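Local structure of amidase, hydantoinase/carbamoylase family (Paraburkholderia phymatum, 6C0D) at residues D12-D17 and G116-T121; I19-D24 and V105-E110; W53-M58 and G71-R76; G81-I86 and E123-V128; A347-A352 and A410-R415. The protein probably hydrolyses N-carbamoyl-L-amino acids, as a zinc-binding, homodimeric amidase of the peptidase M20 family. All blocks are in the same frame, centred on the assembly; numbering follows the deposited sequence. Where two conformers were deposited one is given.

Contact 1: residues D12-D17 and G116-T121; sequences DFPRID and GECEAT. With EDO (1,2-ethanediol), chain K.
The pyrrolidine ring of Pro-14 meets Cys-118 through CB, 4.0 Å from Cys-118 CB, and Thr-121 through CG, 3.7 Å from Thr-121 OG1. CG also touches Thr-121 CG2, and the side chains of Pro-14 and Thr-121 cross at about a right angle. The other ring of the segment, that of Phe-13, points away from segment 116-121 and makes a cation-pi contact with Arg-411 of helix 399-419. The carboxylate of Asp-17 is held at both oxygens: OD1 accepts from Arg-20 N as the N-cap of helix 18-30, and OD2 receives a hydrogen bond of 2.9 Å from O2 of an ethanediol molecule, probably from the crystallisation liquor. The contact thus lays the N-terminal lead-in of the first long helix across the turn that ends helix 102-117, at the surface of the metal-binding domain. Within that turn Thr-121 N bonds to Cys-118 O at 3.0 Å. Thr-121 OG1, between the backbone N and the carbonyl carbon (chi1 56°), hydrogen-bonds with Leu-115 O; its contact with Pro-14 CG is van der Waals. Cys-118 SG is anti to its backbone N (chi1 170°) and rests 3.9 Å from Phe-13 C. Farther along, a water lies 2.8 Å from Arg-15 O and 2.7 Å from Glu-117 OE1, whose partner oxygen OE2 pairs with Arg-20.

Contact 2: residues I19-D24 and V105-E110; sequences IRLLDD and VIYGLE
Arg-20 grips the carboxylate of Glu-110 side-on with two nitrogens, one to each oxygen. NH2 donates to Glu-110 OE2 at 2.8 Å almost straight (173°), with that oxygen in the guanidinium plane and met on its syn side, somewhat out of the carboxylate plane. NE reaches the syn lone pair of Glu-110 OE1, also at 2.8 Å, but more bent (145°), with OE1 tilted out of the guanidinium plane; the two planes are 41° apart. Beside the ion pair, Leu-21 CD1 inserts between Ile-106 CG2 (3.9 Å) and Glu-110 CB, and it also touches Tyr-107 CD1 at 4.0 Å. Ile-106 CG2 in turn packs on Asp-24 CB at 3.7 Å. Asp-24 OD2 lies 3.6 Å from Leu-109 CD2, but its charge is met by Arg-113, and OD1 pairs with Arg-57. The second shell fixes the first: Arg-113 also binds Glu-110 OE1, and Asp-17 N donates to OE2. All this joins helices 18-30 and 102-117, which run roughly antiparallel in the catalytic domain of the M20 fold; the axes of segments 19-24 and 105-110 approach to 9.8 Å. Glu-110 and Asp-24 are buried acids, and this surround of arginines would be expected to stabilise both as carboxylates.

Contact 3: residues W53-M58 and G71-R76; sequences WLAGRM and GTVFGR. With EDO (1,2-ethanediol), chain L.
Helix 53-58 lies on strand 73-76 with its axis 8.5 Å away and running almost the same way (5°), placing Ala-55 across from Val-73 and Met-58 across from Gly-75. Val-73 carries most of the strand's side of the contact. Its CG1 is touched by Ala-55 CB at 3.9 Å and by both Met-58 SD and CE, while Leu-54 CD2 comes against its CB, also at 3.9 Å. CG1 is anti to the backbone N (chi1 -165°), which places this methyl among the three helix residues. Met-58 extends beyond CG, and its sulfur ends on the backbone of Gly-75, 3.5 Å from Gly-75 N and 3.6 Å from Gly-75 CA. Glycine has no side chain to compete for this place, so the thioether lies directly on the strand. Gly-75 N gives its hydrogen bond to Val-128 O, consistent with a van der Waals contact to the sulfur. On the far side of the helix, Arg-57 CG lies 3.4 Å above one face of the Trp-53 ring, offset toward its rim, and Arg-57 NH2 makes a weak bond to an ethanediol molecule. The helix-on-sheet layer belongs to the alpha/beta catalytic domain of the M20 family. Strand 73-76 runs antiparallel to strands 64-67 and 125-130, and helix 45-60 covers it while also touching helix 102-117, through Leu-54 on Val-105 and Met-58 on Leu-109, and helix 18-30, through Trp-53 on Leu-28.

Contact 4: residues G81-I86 and E123-V128; sequences GPALVI and EFAVDV
Ile-86 and Val-126 lie obliquely across each other on one face of the parallel strand pair, with Ile-86 CD1 3.7 Å from Val-126 CG1. Ile-86 CG1 is anti to the carbonyl carbon (chi1 -48°), and CD1 beyond it is the atom that reaches Val-126. Leu-84 and Val-128 point to this same face, where Val-126 and Val-128 pack on Ala-112 of helix 102-117 and Leu-84 on Ala-413 of helix 399-419. The opposite face carries Ala-83, Val-85, Ala-125 and Asp-127. There Ala-83 CB meets Ala-125 CB at 3.9 Å, and Val-85 CG2 lies 3.9 Å from Asp-127 OD2, the two side chains crossing at a slant. This buried acid is satisfied from outside the pair: OD2 bonds to Arg-188 and Gln-189, and OD1 to Ser-77 N. Strands 83-88 and 125-130, linked through helix 102-117, form a beta-alpha-beta crossover of the M20 catalytic domain, and the first runs straight into His-89, a ligand of the bound zinc. The backbones are laced by Leu-84 N to Ala-125 O at 3.1 Å, Asp-127 N to Leu-84 O at 2.9 Å and Ile-86 N to Asp-127 O at 2.9 Å. Val-126 CA and Val-128 CA add CA-H...O contacts to Leu-84 O and Ile-86 O. Where the strands begin to part, one water donates to both Pro-82 O and Ala-125 O, and a second lies 2.7 Å from Pro-82 O and accepts from Ala-125 N.

Contact 5: residues A347-A352 and A410-R415; sequences AQAADA and ARAAAR. With SO4 (sulfate ion), chain D.
Arg-415 and Gln-348 approach each other beside a sulfate ion: in one of the two conformers modelled for the arginine, Arg-415 NH1 comes within 2.9 Å of sulfate O4, which lies in the guanidinium plane, while Gln-348 CB is a van der Waals neighbour of the same oxygen at 3.7 Å. The ion, probably from the crystallisation liquor, sits at the solvent side of an antiparallel-leaning helix pair of the M20 catalytic domain, 347-352 against 410-415, whose segments cross at 138° with axes 8.5 Å apart. Arg-411 spans the gap beside it. Its chain is extended from CG to NE, CG being anti to the backbone N (chi1 -179°), and CD passes 4.0 Å from Ala-349 CA. Ala-352 CB then lies over one face of the guanidinium, 3.5 Å from Arg-411 NE and offset toward the rim. Arg-411 NH2 also points to sulfate O2, but that separation is too short to be trusted, and this arginine too was modelled in two conformers. Two like-charged side chains so close together would favour an anion here. Beneath them the small alanines let the backbones approach, with Ala-349 CB 3.7 Å from Ala-412 N and 3.8 Å from Ala-412 CB.

Overall arrangement
All five contacts belong to the metal-binding domain, and contacts 1, 2 and 4 gather round helix 102-117. Contacts 1 and 2 share that helix, with centres 15 Å apart, and touch where Ile-16 packs on Leu-21. Contact 4 pairs the strands before and after the helix, and Gly-75 to Val-128 ties contact 3 into the same sheet, 15 Å away. Along the chain contact 3 falls within the span of contact 2, which falls within that of contact 1; contact 4 follows contact 3 and alternates with contacts 1 and 2, and contact 5 comes last. Its helix 399-419 returns to touch contacts 1 and 4, so the C-terminal helix closes over the N-terminal elements. Contacts 3 and 5 lie farthest apart, about 25 Å between centres.

Contact 1: residues D12-D17 and G116-T121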
# COMPACT_ATOMS: atom_id res chain seq x y z
N ASP A 12 0.47 16.84 -58.21
CA ASP A 12 -0.62 15.91 -57.94
C ASP A 12 -0.32 15.11 -56.69
O ASP A 12 0.78 14.57 -56.52
CB ASP A 12 -0.85 14.96 -59.12
CG ASP A 12 -1.31 15.69 -60.36
OD1 ASP A 12 -0.57 15.68 -61.37
OD2 ASP A 12 -2.41 16.29 -60.32
N PHE A 13 -1.30 15.04 -55.80
CA PHE A 13 -1.11 14.30 -54.57
C PHE A 13 -2.00 13.06 -54.56
O PHE A 13 -3.06 13.04 -55.18
CB PHE A 13 -1.42 15.19 -53.36
CG PHE A 13 -0.40 16.26 -53.12
CD1 PHE A 13 -0.60 17.56 -53.59
CD2 PHE A 13 0.78 15.97 -52.44
CE1 PHE A 13 0.35 18.55 -53.36
CE2 PHE A 13 1.73 16.96 -52.21
CZ PHE A 13 1.52 18.25 -52.67
N PRO A 14 -1.60 12.02 -53.84
CA PRO A 14 -2.43 10.82 -53.76
C PRO A 14 -3.71 11.09 -52.98
O PRO A 14 -3.81 12.05 -52.22
CB PRO A 14 -1.55 9.81 -53.00
CG PRO A 14 -0.20 10.43 -52.93
CD PRO A 14 -0.36 11.89 -53.05
N ARG A 15 -4.68 10.20 -53.16
CA ARG A 15 -5.98 10.31 -52.51
C ARG A 15 -6.29 8.97 -51.84
O ARG A 15 -6.45 7.96 -52.53
CB ARG A 15 -7.06 10.68 -53.53
N ILE A 16 -6.37 8.95 -50.51
CA ILE A 16 -6.72 7.70 -49.84
C ILE A 16 -8.18 7.39 -50.10
O ILE A 16 -8.98 8.23 -50.53
CB ILE A 16 -6.44 7.74 -48.33
CG1 ILE A 16 -7.45 8.68 -47.63
CG2 ILE A 16 -5.01 8.16 -48.06
CD1 ILE A 16 -7.46 8.53 -46.09
N ASP A 17 -8.54 6.14 -49.83
CA ASP A 17 -9.93 5.71 -49.91
C ASP A 17 -10.40 5.57 -48.47
O ASP A 17 -10.03 4.61 -47.78
CB ASP A 17 -10.05 4.38 -50.66
CG ASP A 17 -11.48 3.85 -50.72
OD1 ASP A 17 -12.33 4.29 -49.94
OD2 ASP A 17 -11.74 2.96 -51.56
N GLY A 116 0.47 4.02 -54.60
CA GLY A 116 0.55 3.20 -55.80
C GLY A 116 -0.51 3.53 -56.82
O GLY A 116 -0.30 3.28 -58.01
N GLU A 117 -1.62 4.12 -56.39
CA GLU A 117 -2.73 4.44 -57.29
C GLU A 117 -2.62 5.82 -57.91
O GLU A 117 -3.44 6.16 -58.77
CB GLU A 117 -4.06 4.32 -56.53
CG GLU A 117 -4.41 2.89 -56.18
CD GLU A 117 -5.46 2.78 -55.08
OE1 GLU A 117 -5.83 3.81 -54.45
OE2 GLU A 117 -5.92 1.64 -54.84
N CYS A 118 -1.65 6.63 -57.50
CA CYS A 118 -1.47 7.97 -58.03
C CYS A 118 -0.27 7.96 -58.98
O CYS A 118 0.82 7.55 -58.59
CB CYS A 118 -1.26 8.95 -56.87
SG CYS A 118 -0.74 10.63 -57.36
N GLU A 119 -0.48 8.40 -60.23
CA GLU A 119 0.60 8.30 -61.22
C GLU A 119 1.86 9.03 -60.76
O GLU A 119 2.97 8.54 -60.99
CB GLU A 119 0.12 8.80 -62.58
CG GLU A 119 -0.50 7.68 -63.41
CD GLU A 119 -1.15 8.16 -64.70
OE1 GLU A 119 -2.19 7.60 -65.07
OE2 GLU A 119 -0.61 9.09 -65.34
N ALA A 120 1.72 10.18 -60.10
CA ALA A 120 2.89 10.94 -59.67
C ALA A 120 3.69 10.27 -58.55
O ALA A 120 4.87 10.59 -58.39
CB ALA A 120 2.46 12.34 -59.21
N THR A 121 3.10 9.38 -57.77
CA THR A 121 3.80 8.70 -56.68
C THR A 121 3.92 7.20 -56.91
O THR A 121 4.43 6.48 -56.03
CB THR A 121 3.07 8.93 -55.34
OG1 THR A 121 1.71 8.50 -55.49
CG2 THR A 121 3.05 10.43 -55.00
C1 EDO K . -12.94 -1.26 -49.94
O1 EDO K . -11.93 -2.03 -50.60
C2 EDO K . -13.76 -0.47 -50.96
O2 EDO K . -13.69 0.94 -50.68
O HOH W 1 -6.31 6.39 -54.83

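Contact 2: residues I19-D24 and V105-E110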
# COMPACT_ATOMS: atom_id res chain seq x y z
N ILE A 19 -13.22 4.80 -47.07
CA ILE A 19 -14.06 3.65 -46.78
C ILE A 19 -13.19 2.40 -46.64
O ILE A 19 -13.34 1.62 -45.69
CB ILE A 19 -15.14 3.48 -47.86
CG1 ILE A 19 -16.07 4.69 -47.89
CG2 ILE A 19 -15.96 2.20 -47.62
CD1 ILE A 19 -17.09 4.64 -49.03
N ARG A 20 -12.27 2.22 -47.58
CA ARG A 20 -11.33 1.10 -47.53
C ARG A 20 -10.51 1.14 -46.24
O ARG A 20 -10.27 0.09 -45.61
CB ARG A 20 -10.42 1.15 -48.77
CG ARG A 20 -9.44 -0.00 -48.92
CD ARG A 20 -8.75 0.07 -50.29
NE ARG A 20 -7.96 1.30 -50.44
CZ ARG A 20 -7.42 1.70 -51.58
NH1 ARG A 20 -7.57 0.98 -52.69
NH2 ARG A 20 -6.71 2.83 -51.62
N LEU A 21 -10.05 2.33 -45.85
CA LEU A 21 -9.28 2.48 -44.61
C LEU A 21 -10.08 2.01 -43.40
O LEU A 21 -9.61 1.18 -42.61
CB LEU A 21 -8.89 3.95 -44.44
CG LEU A 21 -8.28 4.30 -43.09
CD1 LEU A 21 -6.85 3.75 -43.03
CD2 LEU A 21 -8.32 5.81 -42.89
N LEU A 22 -11.29 2.55 -43.22
CA LEU A 22 -12.11 2.18 -42.07
C LEU A 22 -12.51 0.71 -42.11
O LEU A 22 -12.57 0.05 -41.06
CB LEU A 22 -13.35 3.08 -42.00
CG LEU A 22 -12.94 4.50 -41.60
CD1 LEU A 22 -14.04 5.52 -41.91
CD2 LEU A 22 -12.56 4.53 -40.14
N ASP A 23 -12.81 0.17 -43.30
CA ASP A 23 -13.17 -1.24 -43.40
C ASP A 23 -12.05 -2.13 -42.88
O ASP A 23 -12.29 -3.10 -42.15
CB ASP A 23 -13.50 -1.62 -44.86
CG ASP A 23 -14.84 -1.06 -45.35
OD1 ASP A 23 -15.59 -0.45 -44.55
OD2 ASP A 23 -15.14 -1.24 -46.55
N ASP A 24 -10.80 -1.83 -43.28
CA ASP A 24 -9.66 -2.63 -42.80
C ASP A 24 -9.46 -2.47 -41.30
O ASP A 24 -9.15 -3.44 -40.60
CB ASP A 24 -8.38 -2.25 -43.54
CG ASP A 24 -8.26 -2.92 -44.91
OD1 ASP A 24 -8.99 -3.90 -45.19
OD2 ASP A 24 -7.42 -2.46 -45.71
N VAL A 105 -0.50 0.51 -38.46
CA VAL A 105 -0.38 -0.61 -39.40
C VAL A 105 -1.31 -0.40 -40.59
O VAL A 105 -0.89 -0.52 -41.75
CB VAL A 105 -0.68 -1.95 -38.70
CG1 VAL A 105 -0.64 -3.09 -39.72
CG2 VAL A 105 0.34 -2.21 -37.57
N ILE A 106 -2.59 -0.11 -40.31
CA ILE A 106 -3.54 0.04 -41.41
C ILE A 106 -3.32 1.35 -42.16
O ILE A 106 -3.50 1.40 -43.39
CB ILE A 106 -4.98 -0.09 -40.89
CG1 ILE A 106 -5.18 -1.45 -40.20
CG2 ILE A 106 -6.00 0.12 -42.02
CD1 ILE A 106 -4.82 -2.64 -41.10
N TYR A 107 -2.93 2.43 -41.47
CA TYR A 107 -2.48 3.61 -42.21
C TYR A 107 -1.39 3.25 -43.20
O TYR A 107 -1.42 3.67 -44.36
CB TYR A 107 -1.92 4.70 -41.27
CG TYR A 107 -2.90 5.66 -40.61
CD1 TYR A 107 -4.24 5.33 -40.40
CD2 TYR A 107 -2.44 6.89 -40.14
CE1 TYR A 107 -5.10 6.22 -39.74
CE2 TYR A 107 -3.29 7.78 -39.49
CZ TYR A 107 -4.62 7.44 -39.30
OH TYR A 107 -5.47 8.32 -38.66
N GLY A 108 -0.39 2.48 -42.76
CA GLY A 108 0.69 2.12 -43.66
C GLY A 108 0.18 1.39 -44.89
O GLY A 108 0.56 1.70 -46.02
N LEU A 109 -0.73 0.43 -44.68
CA LEU A 109 -1.32 -0.30 -45.80
C LEU A 109 -2.06 0.64 -46.74
O LEU A 109 -1.89 0.57 -47.97
CB LEU A 109 -2.26 -1.38 -45.25
CG LEU A 109 -2.98 -2.32 -46.21
CD1 LEU A 109 -1.96 -3.14 -46.99
CD2 LEU A 109 -3.93 -3.24 -45.40
N GLU A 110 -2.89 1.52 -46.20
CA GLU A 110 -3.67 2.39 -47.07
C GLU A 110 -2.76 3.37 -47.80
O GLU A 110 -3.00 3.70 -48.97
CB GLU A 110 -4.72 3.16 -46.27
CG GLU A 110 -5.50 4.18 -47.12
CD GLU A 110 -6.26 3.54 -48.28
OE1 GLU A 110 -6.58 2.33 -48.21
OE2 GLU A 110 -6.55 4.26 -49.27

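Contact 3: residues W53-M58 and G71-R76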
# COMPACT_ATOMS: atom_id res chain seq x y z
N TRP A 53 -4.39 -12.67 -42.02
CA TRP A 53 -5.27 -11.77 -42.75
C TRP A 53 -4.50 -10.55 -43.23
O TRP A 53 -4.60 -10.16 -44.40
CB TRP A 53 -6.45 -11.34 -41.86
CG TRP A 53 -7.24 -10.21 -42.47
CD1 TRP A 53 -8.23 -10.31 -43.40
CD2 TRP A 53 -7.08 -8.82 -42.19
NE1 TRP A 53 -8.69 -9.06 -43.73
CE2 TRP A 53 -8.01 -8.13 -43.00
CE3 TRP A 53 -6.26 -8.08 -41.33
CZ2 TRP A 53 -8.14 -6.74 -42.98
CZ3 TRP A 53 -6.38 -6.70 -41.31
CH2 TRP A 53 -7.32 -6.04 -42.13
N LEU A 54 -3.70 -9.95 -42.35
CA LEU A 54 -2.95 -8.76 -42.71
C LEU A 54 -1.98 -9.03 -43.86
O LEU A 54 -1.85 -8.22 -44.78
CB LEU A 54 -2.20 -8.23 -41.50
CG LEU A 54 -1.36 -6.99 -41.76
CD1 LEU A 54 -2.27 -5.82 -42.15
CD2 LEU A 54 -0.52 -6.67 -40.53
N ALA A 55 -1.28 -10.17 -43.81
CA ALA A 55 -0.36 -10.48 -44.89
C ALA A 55 -1.10 -10.64 -46.20
O ALA A 55 -0.60 -10.23 -47.26
CB ALA A 55 0.43 -11.75 -44.54
N GLY A 56 -2.31 -11.20 -46.16
CA GLY A 56 -3.11 -11.31 -47.36
C GLY A 56 -3.50 -9.95 -47.92
O GLY A 56 -3.49 -9.74 -49.14
N ARG A 57 -3.86 -9.01 -47.04
CA ARG A 57 -4.19 -7.66 -47.48
C ARG A 57 -2.99 -6.97 -48.10
O ARG A 57 -3.12 -6.22 -49.08
CB ARG A 57 -4.74 -6.82 -46.32
CG ARG A 57 -6.09 -7.28 -45.79
CD ARG A 57 -7.16 -7.23 -46.90
NE ARG A 57 -7.72 -5.89 -47.09
CZ ARG A 57 -8.10 -5.41 -48.27
NH1 ARG A 57 -7.94 -6.13 -49.38
NH2 ARG A 57 -8.62 -4.19 -48.35
N MET A 58 -1.80 -7.16 -47.51
CA MET A 58 -0.59 -6.61 -48.10
C MET A 58 -0.34 -7.21 -49.48
O MET A 58 0.07 -6.51 -50.41
CB MET A 58 0.61 -6.88 -47.19
CG MET A 58 0.54 -6.14 -45.85
SD MET A 58 1.97 -6.61 -44.84
CE MET A 58 1.78 -5.58 -43.40
N GLY A 71 7.44 -13.35 -36.02
CA GLY A 71 6.04 -13.00 -36.02
C GLY A 71 5.72 -11.61 -36.54
O GLY A 71 4.56 -11.21 -36.51
N THR A 72 6.73 -10.86 -36.99
CA THR A 72 6.45 -9.59 -37.63
C THR A 72 5.76 -9.83 -38.97
O THR A 72 6.10 -10.77 -39.69
CB THR A 72 7.75 -8.80 -37.82
OG1 THR A 72 8.19 -8.29 -36.56
CG2 THR A 72 7.60 -7.65 -38.83
N VAL A 73 4.77 -9.01 -39.30
CA VAL A 73 4.20 -9.02 -40.64
C VAL A 73 4.88 -7.90 -41.40
O VAL A 73 4.82 -6.74 -40.97
CB VAL A 73 2.67 -8.84 -40.64
CG1 VAL A 73 2.12 -9.24 -42.02
CG2 VAL A 73 2.02 -9.68 -39.56
N PHE A 74 5.53 -8.24 -42.51
CA PHE A 74 6.25 -7.24 -43.29
C PHE A 74 5.86 -7.38 -44.75
O PHE A 74 5.99 -8.46 -45.34
CB PHE A 74 7.77 -7.38 -43.12
CG PHE A 74 8.52 -6.14 -43.52
CD1 PHE A 74 8.70 -5.10 -42.62
CD2 PHE A 74 9.01 -6.00 -44.82
CE1 PHE A 74 9.37 -3.94 -43.00
CE2 PHE A 74 9.68 -4.84 -45.21
CZ PHE A 74 9.86 -3.81 -44.30
N GLY A 75 5.38 -6.28 -45.33
CA GLY A 75 5.06 -6.22 -46.74
C GLY A 75 6.06 -5.32 -47.43
O GLY A 75 6.03 -4.09 -47.25
N ARG A 76 6.96 -5.92 -48.19
CA ARG A 76 8.04 -5.18 -48.85
C ARG A 76 7.58 -4.75 -50.23
O ARG A 76 7.01 -5.55 -50.98
CB ARG A 76 9.29 -6.06 -48.95
CG ARG A 76 10.58 -5.37 -49.42
CD ARG A 76 11.69 -6.43 -49.45
NE ARG A 76 13.03 -5.90 -49.75
CZ ARG A 76 13.56 -5.87 -50.97
NH1 ARG A 76 12.85 -6.30 -52.01
NH2 ARG A 76 14.80 -5.41 -51.16
C1 EDO L . -7.99 -2.55 -52.69
O1 EDO L . -8.64 -3.40 -51.72
C2 EDO L . -6.60 -3.07 -53.07
O2 EDO L . -6.26 -4.25 -52.33

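Contact 4: residues G81-I86 and E123-V128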
# COMPACT_ATOMS: atom_id res chain seq x y z
N GLY A 81 14.67 1.32 -55.87
CA GLY A 81 15.03 2.60 -55.28
C GLY A 81 14.79 2.68 -53.78
O GLY A 81 14.46 1.69 -53.13
N PRO A 82 14.95 3.88 -53.22
CA PRO A 82 14.84 4.03 -51.76
C PRO A 82 13.41 3.87 -51.28
O PRO A 82 12.46 4.28 -51.96
CB PRO A 82 15.34 5.46 -51.51
CG PRO A 82 15.06 6.18 -52.79
CD PRO A 82 15.27 5.15 -53.89
N ALA A 83 13.28 3.35 -50.07
CA ALA A 83 11.97 2.98 -49.53
C ALA A 83 11.67 3.74 -48.25
O ALA A 83 12.56 4.02 -47.43
CB ALA A 83 11.91 1.47 -49.25
N LEU A 84 10.40 4.06 -48.09
CA LEU A 84 9.84 4.54 -46.84
C LEU A 84 9.10 3.38 -46.17
O LEU A 84 8.26 2.74 -46.81
CB LEU A 84 8.88 5.70 -47.11
CG LEU A 84 7.94 6.12 -45.96
CD1 LEU A 84 8.78 6.70 -44.84
CD2 LEU A 84 6.96 7.16 -46.50
N VAL A 85 9.40 3.11 -44.90
CA VAL A 85 8.72 2.07 -44.13
C VAL A 85 7.66 2.74 -43.26
O VAL A 85 7.97 3.71 -42.55
CB VAL A 85 9.72 1.28 -43.26
CG1 VAL A 85 9.01 0.15 -42.48
CG2 VAL A 85 10.89 0.73 -44.09
N ILE A 86 6.42 2.26 -43.32
CA ILE A 86 5.35 2.80 -42.49
C ILE A 86 4.77 1.66 -41.68
O ILE A 86 4.43 0.61 -42.25
CB ILE A 86 4.23 3.47 -43.32
CG1 ILE A 86 4.84 4.42 -44.36
CG2 ILE A 86 3.24 4.19 -42.37
CD1 ILE A 86 3.81 5.00 -45.32
N GLU A 123 5.87 5.32 -58.53
CA GLU A 123 7.19 4.70 -58.48
C GLU A 123 7.73 4.52 -57.06
O GLU A 123 8.69 3.77 -56.88
CB GLU A 123 8.20 5.54 -59.28
CG GLU A 123 7.83 5.67 -60.73
CD GLU A 123 8.77 6.56 -61.51
OE1 GLU A 123 9.86 6.91 -60.99
OE2 GLU A 123 8.42 6.92 -62.66
N PHE A 124 7.15 5.19 -56.06
CA PHE A 124 7.80 5.27 -54.76
C PHE A 124 7.65 3.97 -53.99
O PHE A 124 6.52 3.51 -53.77
CB PHE A 124 7.21 6.40 -53.93
CG PHE A 124 7.30 7.78 -54.55
CD1 PHE A 124 8.09 8.04 -55.66
CD2 PHE A 124 6.56 8.82 -53.99
CE1 PHE A 124 8.14 9.33 -56.20
CE2 PHE A 124 6.61 10.11 -54.52
CZ PHE A 124 7.39 10.35 -55.62
N ALA A 125 8.77 3.39 -53.54
CA ALA A 125 8.70 2.19 -52.72
C ALA A 125 8.21 2.52 -51.31
O ALA A 125 8.80 3.36 -50.62
CB ALA A 125 10.07 1.50 -52.67
N VAL A 126 7.13 1.86 -50.89
CA VAL A 126 6.61 1.97 -49.53
C VAL A 126 6.49 0.55 -48.96
O VAL A 126 5.83 -0.30 -49.57
CB VAL A 126 5.23 2.66 -49.50
CG1 VAL A 126 4.70 2.73 -48.04
CG2 VAL A 126 5.33 4.06 -50.13
N ASP A 127 7.16 0.29 -47.83
CA ASP A 127 7.05 -0.97 -47.09
C ASP A 127 6.08 -0.77 -45.93
O ASP A 127 5.94 0.34 -45.42
CB ASP A 127 8.41 -1.43 -46.51
CG ASP A 127 9.49 -1.68 -47.57
OD1 ASP A 127 9.20 -1.87 -48.77
OD2 ASP A 127 10.68 -1.75 -47.15
N VAL A 128 5.41 -1.86 -45.51
CA VAL A 128 4.45 -1.78 -44.41
C VAL A 128 4.79 -2.83 -43.36
O VAL A 128 5.04 -3.99 -43.70
CB VAL A 128 3.00 -1.99 -44.93
CG1 VAL A 128 2.00 -1.87 -43.80
CG2 VAL A 128 2.69 -0.99 -46.04
O HOH W 2 10.18 5.62 -51.51
O HOH W 3 11.55 4.05 -54.54

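Contact 5: residues A347-A352 and A410-R415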
# COMPACT_ATOMS: atom_id res chain seq x y z
N ALA A 347 4.84 18.33 -40.53
CA ALA A 347 4.25 19.62 -40.18
C ALA A 347 3.69 20.33 -41.41
O ALA A 347 2.63 20.96 -41.34
CB ALA A 347 5.29 20.51 -39.47
N GLN A 348 4.41 20.25 -42.54
CA GLN A 348 3.91 20.86 -43.77
C GLN A 348 2.60 20.21 -44.21
O GLN A 348 1.65 20.91 -44.61
CB GLN A 348 4.98 20.78 -44.89
CG GLN A 348 6.14 21.75 -44.58
CD GLN A 348 7.46 21.39 -45.28
OE1 GLN A 348 7.62 20.31 -45.84
NE2 GLN A 348 8.43 22.29 -45.18
N ALA A 349 2.51 18.89 -44.12
CA ALA A 349 1.26 18.22 -44.49
C ALA A 349 0.14 18.56 -43.51
O ALA A 349 -1.02 18.72 -43.92
CB ALA A 349 1.47 16.70 -44.54
N ALA A 350 0.48 18.64 -42.22
CA ALA A 350 -0.54 18.97 -41.22
C ALA A 350 -1.06 20.38 -41.43
O ALA A 350 -2.26 20.64 -41.29
CB ALA A 350 0.04 18.81 -39.81
N ASP A 351 -0.16 21.31 -41.75
CA ASP A 351 -0.59 22.68 -41.97
C ASP A 351 -1.43 22.81 -43.24
O ASP A 351 -2.35 23.63 -43.29
CB ASP A 351 0.61 23.61 -42.04
CG ASP A 351 0.24 25.02 -41.73
OD1 ASP A 351 -0.20 25.29 -40.59
OD2 ASP A 351 0.33 25.85 -42.64
N ALA A 352 -1.13 22.00 -44.25
CA ALA A 352 -1.88 22.03 -45.50
C ALA A 352 -3.29 21.48 -45.31
O ALA A 352 -4.25 22.05 -45.84
CB ALA A 352 -1.14 21.22 -46.58
N ALA A 410 -0.58 10.34 -45.45
CA ALA A 410 -0.37 10.00 -46.86
C ALA A 410 0.28 11.15 -47.62
O ALA A 410 1.14 10.93 -48.49
CB ALA A 410 -1.71 9.63 -47.52
N ARG A 411 -0.17 12.39 -47.36
CA ARG A 411 0.45 13.54 -48.01
C ARG A 411 1.91 13.67 -47.60
O ARG A 411 2.79 13.85 -48.46
CB ARG A 411 -0.32 14.82 -47.67
CG ARG A 411 0.25 16.07 -48.33
CD ARG A 411 -0.54 17.34 -47.94
NE ARG A 411 0.11 18.56 -48.42
CZ ARG A 411 -0.29 19.23 -49.50
NH1 ARG A 411 -1.34 18.80 -50.19
NH2 ARG A 411 0.33 20.34 -49.87
N ALA A 412 2.20 13.58 -46.31
CA ALA A 412 3.59 13.62 -45.86
C ALA A 412 4.41 12.48 -46.46
O ALA A 412 5.57 12.68 -46.83
CB ALA A 412 3.63 13.55 -44.33
N ALA A 413 3.83 11.28 -46.51
CA ALA A 413 4.56 10.14 -47.06
C ALA A 413 4.93 10.39 -48.51
O ALA A 413 6.03 10.05 -48.95
CB ALA A 413 3.74 8.86 -46.96
N ALA A 414 4.00 10.98 -49.28
CA ALA A 414 4.30 11.31 -50.67
C ALA A 414 5.49 12.26 -50.76
O ALA A 414 6.36 12.10 -51.64
CB ALA A 414 3.08 11.95 -51.34
N ARG A 415 5.53 13.27 -49.88
CA ARG A 415 6.61 14.25 -49.92
C ARG A 415 7.92 13.65 -49.42
O ARG A 415 8.99 13.94 -49.97
CB ARG A 415 6.25 15.47 -49.07
CG ARG A 415 5.05 16.26 -49.57
CD ARG A 415 5.33 16.90 -50.92
NE ARG A 415 6.57 17.68 -50.91
CZ ARG A 415 6.72 18.86 -50.33
NH1 ARG A 415 5.71 19.42 -49.66
NH2 ARG A 415 7.89 19.49 -50.39
S SO4 D . 3.07 22.44 -48.78
O1 SO4 D . 3.27 23.53 -47.82
O2 SO4 D . 1.67 22.04 -48.80
O3 SO4 D . 3.48 22.89 -50.11
O4 SO4 D . 3.90 21.30 -48.38